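Local coordinates for protein phosphoserine aminotransferase (Bacillus circulans, PDB 2C0R) that catalyses the reversible, pyridoxal-phosphate-dependent transamination that makes phosphoserine from 3-phosphohydroxypyruvate in serine biosynthesis, and the matching phosphohydroxythreonine step of pyridoxine biosynthesis, at residues T79-I84 with S105-E110; V98-W103 with H147-E152. The protein carries 1 engineered substitution. One frame throughout, in Å; residues are numbered along the deposited sequence.

Interaction 1 (79-84 with 105-110) and interaction 2 (98-103 with 147-152) lie with their centres about 11 Å apart and share helix 102-114, whose first turn belongs to interaction 2 and whose next turns belong to interaction 1. They meet on the cofactor side at the two aromatic rings, Phe81 CZ standing 3.8 Å from Trp103 CE3, and both residues line the pyridoxal phosphate pocket. Ala107 CB packs 3.6 Å from His147 CE1, and Met99 CE lies 3.5 Å from Leu108 CD2, so helix 102-114 packs on strands 94-99 and 143-149. Along the chain the segments of the two contacts alternate.

Interaction 1 (T79-I84 with S105-E110); sequences TQFAMI and SKALKE
Phe81 lays one face of its ring against the backbone of Ala107. Ala107 CA sits over that face toward the rim, 3.7 Å from Phe81 CG, and the Ala107 methyl makes a CH-pi contact beside it, CB 4.1 Å from the ring centroid and 25° off the normal. Lys106 CB approaches Phe81 CE1 obliquely, at 3.6 Å; only the root of this lysine takes part, for its chain bends and carries the amino group away. One turn further on, Glu110 packs with its methylenes, CG lying 3.6 Å from Phe81 CB. The glutamate carboxylate turns to the dimer interface, where OE2 is hydrogen-bonded to Thr223 OG1 of the second subunit. No direct hydrogen bond links the helices, but one water donates to both Phe81 O (2.7 Å) and Ala107 O (2.8 Å), bridging the two backbone carbonyls. Phe81 CG stands anti to its own carbonyl carbon (chi1 -67°), which swings the ring across to the other helix. Tyr192 and Asp173 of the central sheet also touch the Phe81 side chain. The two segment axes come within 8.2 Å at a crossing angle of -41°. This is helix-helix packing in the large domain of a class-V aminotransferase, at the edge of the pyridoxal phosphate pocket that Phe81 helps to line.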
# COMPACT_ATOMS: atom_id res chain seq x y z
N THR A 79 -8.62 -6.35 1.25
CA THR A 79 -8.04 -7.03 2.38
C THR A 79 -8.95 -6.93 3.60
O THR A 79 -9.00 -7.86 4.39
CB THR A 79 -6.67 -6.37 2.68
OG1 THR A 79 -5.84 -6.83 1.61
CG2 THR A 79 -6.12 -6.83 4.01
N GLN A 80 -9.71 -5.82 3.70
CA GLN A 80 -10.66 -5.75 4.81
C GLN A 80 -11.76 -6.80 4.71
O GLN A 80 -12.23 -7.28 5.75
CB GLN A 80 -11.31 -4.35 4.96
CG GLN A 80 -10.23 -3.27 5.20
CD GLN A 80 -9.53 -3.56 6.52
OE1 GLN A 80 -8.31 -3.68 6.52
NE2 GLN A 80 -10.32 -3.68 7.57
N PHE A 81 -12.15 -7.20 3.51
CA PHE A 81 -13.14 -8.27 3.38
C PHE A 81 -12.71 -9.52 4.17
O PHE A 81 -13.56 -10.20 4.70
CB PHE A 81 -13.28 -8.70 1.92
CG PHE A 81 -13.87 -7.63 1.01
CD1 PHE A 81 -13.71 -7.79 -0.36
CD2 PHE A 81 -14.50 -6.51 1.52
CE1 PHE A 81 -14.21 -6.80 -1.22
CE2 PHE A 81 -15.05 -5.56 0.65
CZ PHE A 81 -14.91 -5.74 -0.70
N ALA A 82 -11.41 -9.78 4.21
CA ALA A 82 -10.85 -10.91 4.98
C ALA A 82 -10.58 -10.54 6.42
O ALA A 82 -10.89 -11.29 7.36
CB ALA A 82 -9.59 -11.42 4.30
N MET A 83 -9.99 -9.35 6.57
CA MET A 83 -9.61 -9.00 7.96
C MET A 83 -10.78 -8.84 8.92
O MET A 83 -10.69 -9.18 10.09
CB MET A 83 -8.77 -7.74 7.85
CG MET A 83 -8.02 -7.40 9.13
SD MET A 83 -6.87 -6.02 8.77
CE MET A 83 -6.37 -5.70 10.49
N ILE A 84 -11.92 -8.34 8.41
CA ILE A 84 -13.11 -8.19 9.30
C ILE A 84 -13.59 -9.55 9.85
O ILE A 84 -13.62 -9.74 11.09
CB ILE A 84 -14.19 -7.40 8.51
CG1 ILE A 84 -13.80 -5.94 8.32
CG2 ILE A 84 -15.57 -7.55 9.15
CD1 ILE A 84 -14.47 -5.32 7.11
N SER A 105 -21.06 -8.90 -2.58
CA SER A 105 -20.77 -10.30 -2.91
C SER A 105 -19.31 -10.64 -2.66
O SER A 105 -18.97 -11.74 -2.20
CB SER A 105 -21.12 -10.65 -4.35
OG SER A 105 -22.52 -10.64 -4.54
N LYS A 106 -18.41 -9.71 -3.00
CA LYS A 106 -16.98 -9.99 -2.77
C LYS A 106 -16.72 -10.11 -1.28
O LYS A 106 -15.93 -10.91 -0.80
CB LYS A 106 -16.14 -8.86 -3.38
CG LYS A 106 -16.08 -8.94 -4.90
CD LYS A 106 -15.01 -9.94 -5.28
CE LYS A 106 -14.59 -9.83 -6.74
NZ LYS A 106 -13.47 -8.86 -6.91
N ALA A 107 -17.41 -9.27 -0.51
CA ALA A 107 -17.21 -9.28 0.95
C ALA A 107 -17.69 -10.59 1.51
O ALA A 107 -17.00 -11.19 2.33
CB ALA A 107 -17.90 -8.09 1.62
N LEU A 108 -18.89 -11.05 1.11
CA LEU A 108 -19.41 -12.30 1.67
C LEU A 108 -18.48 -13.44 1.30
O LEU A 108 -18.26 -14.33 2.14
CB LEU A 108 -20.82 -12.54 1.08
CG LEU A 108 -21.49 -13.84 1.54
CD1 LEU A 108 -21.72 -13.85 3.05
CD2 LEU A 108 -22.79 -14.03 0.76
N LYS A 109 -17.95 -13.46 0.09
CA LYS A 109 -17.06 -14.51 -0.35
C LYS A 109 -15.91 -14.71 0.64
O LYS A 109 -15.59 -15.85 1.02
CB LYS A 109 -16.54 -14.15 -1.75
CG LYS A 109 -15.26 -14.99 -2.08
CD LYS A 109 -14.88 -14.62 -3.52
CE LYS A 109 -14.03 -15.72 -4.11
NZ LYS A 109 -13.33 -15.24 -5.33
N GLU A 110 -15.28 -13.63 1.09
CA GLU A 110 -14.16 -13.83 1.99
C GLU A 110 -14.65 -14.35 3.33
O GLU A 110 -13.99 -15.19 3.95
CB GLU A 110 -13.34 -12.53 2.19
CG GLU A 110 -12.72 -12.07 0.89
CD GLU A 110 -11.88 -13.18 0.29
OE1 GLU A 110 -10.98 -13.65 1.00
OE2 GLU A 110 -12.15 -13.50 -0.88
O HOH W 1 -16.15 -9.65 4.48

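Interaction 2 (V98-W103 with H147-E152); sequences VMTGSW and HLTSNE. With PLP (pyridoxal-5'-phosphate), chain C.
Glu152 OE2 is gripped by two donors: Thr100 OG1, 2.7 Å away, gives its proton to the anti lone pair, and Ala104 N, just past the segment, supplies the second bond. The other oxygen, OE1, accepts from Trp103 N through its syn lone pair (2.9 Å, N-H...O 151°). The carboxylate therefore ties down the first turn of helix 102-114, whose N-terminal N-H groups would probably stabilise its negative charge. The Glu152 chain bends at chi2 (-75°), turning the carboxylate back toward the helix start, while CG lies beside Thr100 OG1. Gly101 holds the N-cap position, with backbone angles at which a side chain would jam against the preceding carbonyl oxygen.

Trp103 spreads one indole face over the pyridoxal ring, CE2 lying 3.5 Å from PLP C4 and CH2 3.5 Å from PLP C5A. Such an aromatic lid on the cofactor is familiar in fold-type I PLP enzymes, to which class-V aminotransferases belong. An alanine in place of Trp103 would probably leave this face of the cofactor without its stacking partner and give the pyridine ring more freedom to tilt. Thr149 CG2 packs against both Trp103 CB and PLP C2A, 4.0 Å from each.

Further back, the parallel strands 94-99 and 143-149 are joined by the hydrogen bond from Val98 N to His147 O (2.9 Å), with Val98 CG2 alongside Leu148 CB. Where they splay apart, waters take over. One donates to Val98 O and Thr100 OG1 while accepting from Thr149 N; another bridges Val98 O, His147 ND1 and Thr149 OG1. Through its other ring nitrogen, NE2, His147 is hydrogen-bonded to Tyr192 OH.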
# COMPACT_ATOMS: atom_id res chain seq x y z
N VAL A 98 -25.53 -7.79 4.25
CA VAL A 98 -26.60 -7.27 3.40
C VAL A 98 -26.12 -7.34 1.96
O VAL A 98 -25.07 -6.72 1.68
CB VAL A 98 -26.92 -5.84 3.81
CG1 VAL A 98 -28.07 -5.28 2.92
CG2 VAL A 98 -27.24 -5.72 5.29
N MET A 99 -26.79 -8.08 1.09
CA MET A 99 -26.30 -8.44 -0.23
C MET A 99 -26.95 -7.53 -1.28
O MET A 99 -28.07 -7.71 -1.70
CB MET A 99 -26.53 -9.91 -0.58
CG MET A 99 -25.99 -10.85 0.49
SD MET A 99 -24.20 -10.63 0.80
CE MET A 99 -23.59 -11.01 -0.85
N THR A 100 -26.17 -6.51 -1.66
CA THR A 100 -26.67 -5.42 -2.50
C THR A 100 -26.01 -5.38 -3.86
O THR A 100 -26.26 -4.44 -4.63
CB THR A 100 -26.46 -4.04 -1.80
OG1 THR A 100 -25.12 -4.05 -1.23
CG2 THR A 100 -27.45 -3.89 -0.66
N GLY A 101 -25.15 -6.34 -4.18
CA GLY A 101 -24.53 -6.23 -5.50
C GLY A 101 -23.09 -6.74 -5.42
O GLY A 101 -22.66 -7.55 -4.59
N SER A 102 -22.29 -6.24 -6.34
CA SER A 102 -20.98 -6.81 -6.60
C SER A 102 -20.02 -6.72 -5.45
O SER A 102 -19.26 -7.68 -5.17
CB SER A 102 -20.38 -6.06 -7.80
OG SER A 102 -21.13 -6.42 -8.96
N TRP A 103 -20.01 -5.58 -4.76
CA TRP A 103 -19.01 -5.50 -3.68
C TRP A 103 -19.48 -6.19 -2.40
O TRP A 103 -18.66 -6.72 -1.67
CB TRP A 103 -18.66 -4.03 -3.48
CG TRP A 103 -17.77 -3.56 -4.61
CD1 TRP A 103 -18.03 -2.61 -5.54
CD2 TRP A 103 -16.46 -4.07 -4.91
NE1 TRP A 103 -16.96 -2.48 -6.40
CE2 TRP A 103 -15.99 -3.37 -6.03
CE3 TRP A 103 -15.65 -5.06 -4.33
CZ2 TRP A 103 -14.73 -3.62 -6.59
CZ3 TRP A 103 -14.39 -5.31 -4.88
CH2 TRP A 103 -13.95 -4.60 -6.00
N HIS A 147 -22.59 -6.59 8.11
CA HIS A 147 -21.80 -5.84 7.14
C HIS A 147 -22.72 -5.36 6.00
O HIS A 147 -23.49 -6.14 5.48
CB HIS A 147 -20.75 -6.78 6.60
CG HIS A 147 -19.84 -6.15 5.59
ND1 HIS A 147 -20.22 -5.91 4.27
CD2 HIS A 147 -18.56 -5.76 5.69
CE1 HIS A 147 -19.18 -5.35 3.65
NE2 HIS A 147 -18.15 -5.24 4.48
N LEU A 148 -22.62 -4.08 5.70
CA LEU A 148 -23.27 -3.56 4.50
C LEU A 148 -22.25 -2.80 3.69
O LEU A 148 -21.18 -2.41 4.18
CB LEU A 148 -24.48 -2.72 4.87
CG LEU A 148 -24.32 -1.49 5.76
CD1 LEU A 148 -23.79 -0.26 5.06
CD2 LEU A 148 -25.67 -1.09 6.38
N THR A 149 -22.63 -2.57 2.47
CA THR A 149 -21.90 -1.78 1.49
C THR A 149 -22.69 -0.51 1.28
O THR A 149 -23.82 -0.59 0.77
CB THR A 149 -21.77 -2.60 0.19
OG1 THR A 149 -21.30 -3.90 0.57
CG2 THR A 149 -20.79 -1.99 -0.77
N SER A 150 -22.15 0.64 1.68
CA SER A 150 -22.94 1.85 1.64
C SER A 150 -23.23 2.27 0.18
O SER A 150 -24.34 2.76 -0.06
CB SER A 150 -22.29 3.03 2.34
OG SER A 150 -21.00 3.25 1.79
N ASN A 151 -22.27 2.07 -0.68
CA ASN A 151 -22.46 2.47 -2.08
C ASN A 151 -21.93 1.35 -2.94
O ASN A 151 -20.73 1.02 -2.82
CB ASN A 151 -21.71 3.78 -2.33
CG ASN A 151 -21.96 4.32 -3.74
OD1 ASN A 151 -23.01 4.93 -3.94
ND2 ASN A 151 -21.03 4.16 -4.65
N GLU A 152 -22.76 0.73 -3.72
CA GLU A 152 -22.39 -0.35 -4.62
C GLU A 152 -21.91 0.31 -5.91
O GLU A 152 -22.74 0.66 -6.77
CB GLU A 152 -23.59 -1.27 -4.87
CG GLU A 152 -23.80 -2.23 -3.71
CD GLU A 152 -22.80 -3.37 -3.64
OE1 GLU A 152 -21.80 -3.36 -4.38
OE2 GLU A 152 -23.02 -4.30 -2.83
N1 PLP C . -15.55 -2.07 -2.04
C2 PLP C . -16.07 -1.11 -2.85
C2A PLP C . -17.46 -0.58 -2.51
C3 PLP C . -15.35 -0.64 -3.92
O3 PLP C . -15.83 0.37 -4.70
C4 PLP C . -14.06 -1.11 -4.10
C4A PLP C . -13.25 -0.58 -5.29
C5 PLP C . -13.59 -2.14 -3.31
C6 PLP C . -14.29 -2.56 -2.23
C5A PLP C . -12.24 -2.79 -3.61
O4P PLP C . -11.18 -1.91 -3.22
P PLP C . -9.65 -2.31 -3.40
O1P PLP C . -8.88 -1.21 -2.72
O2P PLP C . -9.44 -2.33 -4.90
O3P PLP C . -9.48 -3.65 -2.78
O HOH W 2 -24.97 -3.88 1.50
O HOH W 3 -22.16 -5.97 2.24
O HOH W 4 -18.62 -4.59 0.35